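Local coordinates for protein BCAM1869 (PDB 4O2H) that is an RsaM homolog with a novel fold, probably a transcriptional regulator linked to quorum sensing, and associates with identical copies of itself, at residues Pro17-Ala29 against Asn99-Met112. Numbering follows the deposited sequence.
Sequences PDGYVRLSEGALA and NVMAIDAKGADIGM
Strands 21-24 and 100-103 pair in parallel as a small two-stranded sheet, V21 beside V100, R22 beside M101 and L23 beside A102, with segment directions 35° apart. Strand 100-103 follows directly on 89-98 of the four-stranded antiparallel sheet of this DUF4902 protein, and V21 and V100 pack on V74 of its strand 74-83. The backbone ladder runs V21 N to N99 O (2.7 Å), M101 N to V21 O, L23 N to M101 O and I103 N to L23 O.

R22 and M101 share one face of the sheet. The R22 chain runs extended from CG to NE and carries its guanidinium between two carboxylates. D109 is gripped side-on: R22 NE meets D109 OD1 at 2.8 Å, nearly straight, on the syn lone pair, and R22 NH1 meets D109 OD2. The guanidinium and D109 carboxylate planes are 18° apart, nearly coplanar. D18 is held end-on by NH1 and NH2, with R22 NH2 to D18 OD1 at 2.8 Å. NH1 thus serves both acids, and the four bonds fix the rotation of the guanidinium. The arginine probably also offsets repulsion between the two acids. M101 CB lies over one guanidinium face, and I103 CG2 packs against R22 CG at 3.9 Å.

V100 and A102 are on the other face. L28, from helix 25-29, splits its branches between them: CD1 reaches V100 CG1 tip to tip, and L28 CD2 touches A102 CB at 3.7 Å.

Y20 packs against P42 of the second subunit. Y20 CB touches M101 CB at 3.6 Å. Selenomethionine M112 makes an oblique Met-aromatic contact with the Y20 ring, M112 CE 3.4 Å from Y20 OH.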
loop_
_atom_site.group_PDB
_atom_site.type_symbol
_atom_site.label_atom_id
_atom_site.label_comp_id
_atom_site.label_asym_id
_atom_site.label_seq_id
_atom_site.Cartn_x
_atom_site.Cartn_y
_atom_site.Cartn_z
ATOM N N PRO A 17 18.196 -7.879 12.446
ATOM C CA PRO A 17 17.753 -6.997 13.550
ATOM C C PRO A 17 17.393 -5.567 13.103
ATOM O O PRO A 17 16.540 -4.942 13.726
ATOM C CB PRO A 17 18.968 -6.998 14.511
ATOM C CG PRO A 17 19.643 -8.279 14.263
ATOM C CD PRO A 17 19.463 -8.566 12.784
ATOM N N ASP A 18 17.991 -5.065 12.000
ATOM C CA ASP A 18 17.697 -3.723 11.472
ATOM C C ASP A 18 16.408 -3.712 10.602
ATOM O O ASP A 18 16.039 -2.659 10.096
ATOM C CB ASP A 18 18.907 -3.136 10.705
ATOM C CG ASP A 18 19.198 -3.754 9.339
ATOM O OD1 ASP A 18 18.817 -4.932 9.120
ATOM O OD2 ASP A 18 19.824 -3.063 8.497
ATOM N N GLY A 19 15.716 -4.855 10.480
ATOM C CA GLY A 19 14.433 -4.948 9.767
ATOM C C GLY A 19 14.449 -5.351 8.299
ATOM O O GLY A 19 13.385 -5.475 7.695
ATOM N N TYR A 20 15.628 -5.562 7.703
ATOM C CA TYR A 20 15.714 -5.992 6.301
ATOM C C TYR A 20 15.995 -7.458 6.179
ATOM O O TYR A 20 16.760 -7.991 6.981
ATOM C CB TYR A 20 16.807 -5.228 5.546
ATOM C CG TYR A 20 16.546 -3.747 5.434
ATOM C CD1 TYR A 20 15.729 -3.237 4.428
ATOM C CD2 TYR A 20 17.141 -2.844 6.318
ATOM C CE1 TYR A 20 15.541 -1.862 4.273
ATOM C CE2 TYR A 20 16.897 -1.469 6.219
ATOM C CZ TYR A 20 16.101 -0.986 5.185
ATOM O OH TYR A 20 15.867 0.353 5.047
ATOM N N VAL A 21 15.367 -8.109 5.176
ATOM C CA VAL A 21 15.598 -9.500 4.733
ATOM C C VAL A 21 16.743 -9.421 3.724
ATOM O O VAL A 21 16.571 -8.789 2.683
ATOM C CB VAL A 21 14.313 -10.165 4.121
ATOM C CG1 VAL A 21 14.636 -11.535 3.490
ATOM C CG2 VAL A 21 13.219 -10.301 5.182
ATOM N N ARG A 22 17.907 -9.995 4.033
ATOM C CA ARG A 22 19.082 -9.888 3.158
ATOM C C ARG A 22 19.142 -11.009 2.157
ATOM O O ARG A 22 19.098 -12.185 2.517
ATOM C CB ARG A 22 20.369 -9.776 3.956
ATOM C CG ARG A 22 20.492 -8.377 4.548
ATOM C CD ARG A 22 21.713 -8.120 5.425
ATOM N NE ARG A 22 21.863 -6.672 5.566
ATOM C CZ ARG A 22 21.136 -5.909 6.385
ATOM N NH1 ARG A 22 21.293 -4.596 6.388
ATOM N NH2 ARG A 22 20.244 -6.456 7.196
ATOM N N LEU A 23 19.158 -10.622 0.870
ATOM C CA LEU A 23 19.104 -11.552 -0.253
ATOM C C LEU A 23 20.121 -11.190 -1.308
ATOM O O LEU A 23 20.261 -10.014 -1.661
ATOM C CB LEU A 23 17.681 -11.527 -0.874
ATOM C CG LEU A 23 16.488 -11.942 -0.017
ATOM C CD1 LEU A 23 15.200 -11.599 -0.705
ATOM C CD2 LEU A 23 16.531 -13.437 0.307
ATOM N N SER A 24 20.792 -12.209 -1.855
ATOM C CA SER A 24 21.769 -12.026 -2.931
ATOM C C SER A 24 21.084 -11.638 -4.235
ATOM O O SER A 24 19.887 -11.862 -4.413
ATOM C CB SER A 24 22.577 -13.301 -3.152
ATOM O OG SER A 24 21.753 -14.295 -3.737
ATOM N N GLU A 25 21.881 -11.093 -5.156
ATOM C CA GLU A 25 21.514 -10.676 -6.507
ATOM C C GLU A 25 20.750 -11.842 -7.222
ATOM O O GLU A 25 19.684 -11.611 -7.800
ATOM C CB GLU A 25 22.831 -10.292 -7.233
ATOM C CG GLU A 25 22.727 -9.875 -8.690
ATOM C CD GLU A 25 24.036 -9.521 -9.370
ATOM O OE1 GLU A 25 24.958 -10.373 -9.420
ATOM O OE2 GLU A 25 24.129 -8.379 -9.873
ATOM N N GLY A 26 21.283 -13.063 -7.091
ATOM C CA GLY A 26 20.737 -14.290 -7.652
ATOM C C GLY A 26 19.447 -14.741 -7.009
ATOM O O GLY A 26 18.488 -15.066 -7.710
ATOM N N ALA A 27 19.422 -14.777 -5.671
ATOM C CA ALA A 27 18.245 -15.126 -4.866
ATOM C C ALA A 27 17.051 -14.187 -5.168
ATOM O O ALA A 27 15.896 -14.614 -5.095
ATOM C CB ALA A 27 18.595 -15.041 -3.389
ATOM N N LEU A 28 17.362 -12.923 -5.501
ATOM C CA LEU A 28 16.444 -11.841 -5.833
ATOM C C LEU A 28 15.900 -12.030 -7.247
ATOM O O LEU A 28 14.715 -11.771 -7.484
ATOM C CB LEU A 28 17.178 -10.495 -5.683
ATOM C CG LEU A 28 16.458 -9.294 -5.068
ATOM C CD1 LEU A 28 15.463 -9.677 -3.978
ATOM C CD2 LEU A 28 17.438 -8.298 -4.555
ATOM N N ALA A 29 16.747 -12.521 -8.174
ATOM C CA ALA A 29 16.343 -12.840 -9.547
ATOM C C ALA A 29 15.391 -14.069 -9.574
ATOM O O ALA A 29 14.699 -14.248 -10.565
ATOM C CB ALA A 29 17.565 -13.093 -10.432
ATOM N N ASN A 99 11.009 -4.687 2.331
ATOM C CA ASN A 99 11.710 -5.059 3.561
ATOM C C ASN A 99 12.980 -5.806 3.179
ATOM O O ASN A 99 13.504 -6.590 3.966
ATOM C CB ASN A 99 10.807 -5.893 4.494
ATOM C CG ASN A 99 10.441 -7.264 3.984
ATOM O OD1 ASN A 99 10.394 -7.535 2.781
ATOM N ND2 ASN A 99 10.095 -8.144 4.910
ATOM N N VAL A 100 13.448 -5.590 1.943
ATOM C CA VAL A 100 14.643 -6.244 1.404
ATOM C C VAL A 100 15.844 -5.314 1.344
ATOM O O VAL A 100 15.736 -4.167 0.935
ATOM C CB VAL A 100 14.397 -6.859 -0.008
ATOM C CG1 VAL A 100 15.688 -7.443 -0.628
ATOM C CG2 VAL A 100 13.285 -7.914 0.024
HETATM N N MSE A 101 17.011 -5.872 1.664
HETATM C CA MSE A 101 18.319 -5.274 1.434
HETATM C C MSE A 101 19.108 -6.261 0.593
HETATM O O MSE A 101 19.346 -7.401 1.022
HETATM C CB MSE A 101 19.051 -4.898 2.744
HETATM C CG MSE A 101 20.447 -4.390 2.511
HETATM SE SE MSE A 101 20.512 -2.808 1.388
HETATM C CE MSE A 101 19.962 -1.497 2.655
ATOM N N ALA A 102 19.479 -5.841 -0.632
ATOM C CA ALA A 102 20.292 -6.680 -1.502
ATOM C C ALA A 102 21.751 -6.610 -1.091
ATOM O O ALA A 102 22.287 -5.537 -0.789
ATOM C CB ALA A 102 20.129 -6.282 -2.957
ATOM N N ILE A 103 22.385 -7.777 -1.041
ATOM C CA ILE A 103 23.774 -7.914 -0.626
ATOM C C ILE A 103 24.620 -8.392 -1.805
ATOM O O ILE A 103 24.071 -8.953 -2.750
ATOM C CB ILE A 103 23.892 -8.851 0.612
ATOM C CG1 ILE A 103 23.232 -10.239 0.351
ATOM C CG2 ILE A 103 23.302 -8.154 1.858
ATOM C CD1 ILE A 103 23.706 -11.374 1.189
ATOM N N ASP A 104 25.950 -8.166 -1.754
ATOM C CA ASP A 104 26.838 -8.598 -2.823
ATOM C C ASP A 104 27.435 -10.000 -2.523
ATOM O O ASP A 104 26.998 -10.690 -1.587
ATOM C CB ASP A 104 27.945 -7.542 -3.095
ATOM C CG ASP A 104 28.922 -7.195 -1.971
ATOM O OD1 ASP A 104 29.326 -8.113 -1.220
ATOM O OD2 ASP A 104 29.385 -6.037 -1.932
ATOM N N ALA A 105 28.425 -10.407 -3.348
ATOM C CA ALA A 105 29.152 -11.674 -3.273
ATOM C C ALA A 105 29.878 -11.855 -1.937
ATOM O O ALA A 105 29.995 -12.988 -1.461
ATOM C CB ALA A 105 30.160 -11.760 -4.413
ATOM N N LYS A 106 30.361 -10.748 -1.340
ATOM C CA LYS A 106 31.064 -10.773 -0.051
ATOM C C LYS A 106 30.072 -10.680 1.137
ATOM O O LYS A 106 30.491 -10.820 2.292
ATOM C CB LYS A 106 32.126 -9.657 0.019
ATOM C CG LYS A 106 33.388 -9.944 -0.813
ATOM C CD LYS A 106 34.465 -8.871 -0.628
ATOM C CE LYS A 106 35.692 -9.121 -1.470
ATOM N NZ LYS A 106 36.840 -8.274 -1.042
ATOM N N GLY A 107 28.781 -10.493 0.839
ATOM C CA GLY A 107 27.709 -10.423 1.831
ATOM C C GLY A 107 27.413 -9.038 2.369
ATOM O O GLY A 107 26.605 -8.885 3.289
ATOM N N ALA A 108 28.085 -8.027 1.809
ATOM C CA ALA A 108 27.939 -6.616 2.152
ATOM C C ALA A 108 26.733 -6.021 1.431
ATOM O O ALA A 108 26.427 -6.412 0.303
ATOM C CB ALA A 108 29.210 -5.858 1.776
ATOM N N ASP A 109 26.035 -5.089 2.096
ATOM C CA ASP A 109 24.857 -4.400 1.560
ATOM C C ASP A 109 25.211 -3.610 0.312
ATOM O O ASP A 109 26.326 -3.100 0.211
ATOM C CB ASP A 109 24.282 -3.442 2.617
ATOM C CG ASP A 109 23.665 -4.120 3.824
ATOM O OD1 ASP A 109 23.595 -5.369 3.836
ATOM O OD2 ASP A 109 23.199 -3.396 4.734
ATOM N N ILE A 110 24.270 -3.492 -0.630
ATOM C CA ILE A 110 24.556 -2.714 -1.830
ATOM C C ILE A 110 23.690 -1.460 -1.861
ATOM O O ILE A 110 23.768 -0.695 -2.825
ATOM C CB ILE A 110 24.487 -3.521 -3.151
ATOM C CG1 ILE A 110 23.052 -4.035 -3.504
ATOM C CG2 ILE A 110 25.592 -4.582 -3.210
ATOM C CD1 ILE A 110 22.980 -4.775 -4.898
ATOM N N GLY A 111 22.931 -1.234 -0.780
ATOM C CA GLY A 111 22.103 -0.045 -0.612
ATOM C C GLY A 111 20.754 -0.061 -1.304
ATOM O O GLY A 111 20.518 -0.849 -2.223
HETATM N N MSE A 112 19.873 0.859 -0.861
HETATM C CA MSE A 112 18.485 1.055 -1.306
HETATM C C MSE A 112 18.321 1.123 -2.811
HETATM O O MSE A 112 17.415 0.474 -3.339
HETATM C CB MSE A 112 17.886 2.350 -0.719
HETATM C CG MSE A 112 17.992 2.444 0.790
HETATM SE SE MSE A 112 17.462 0.782 1.621
HETATM C CE MSE A 112 15.537 1.114 1.701
#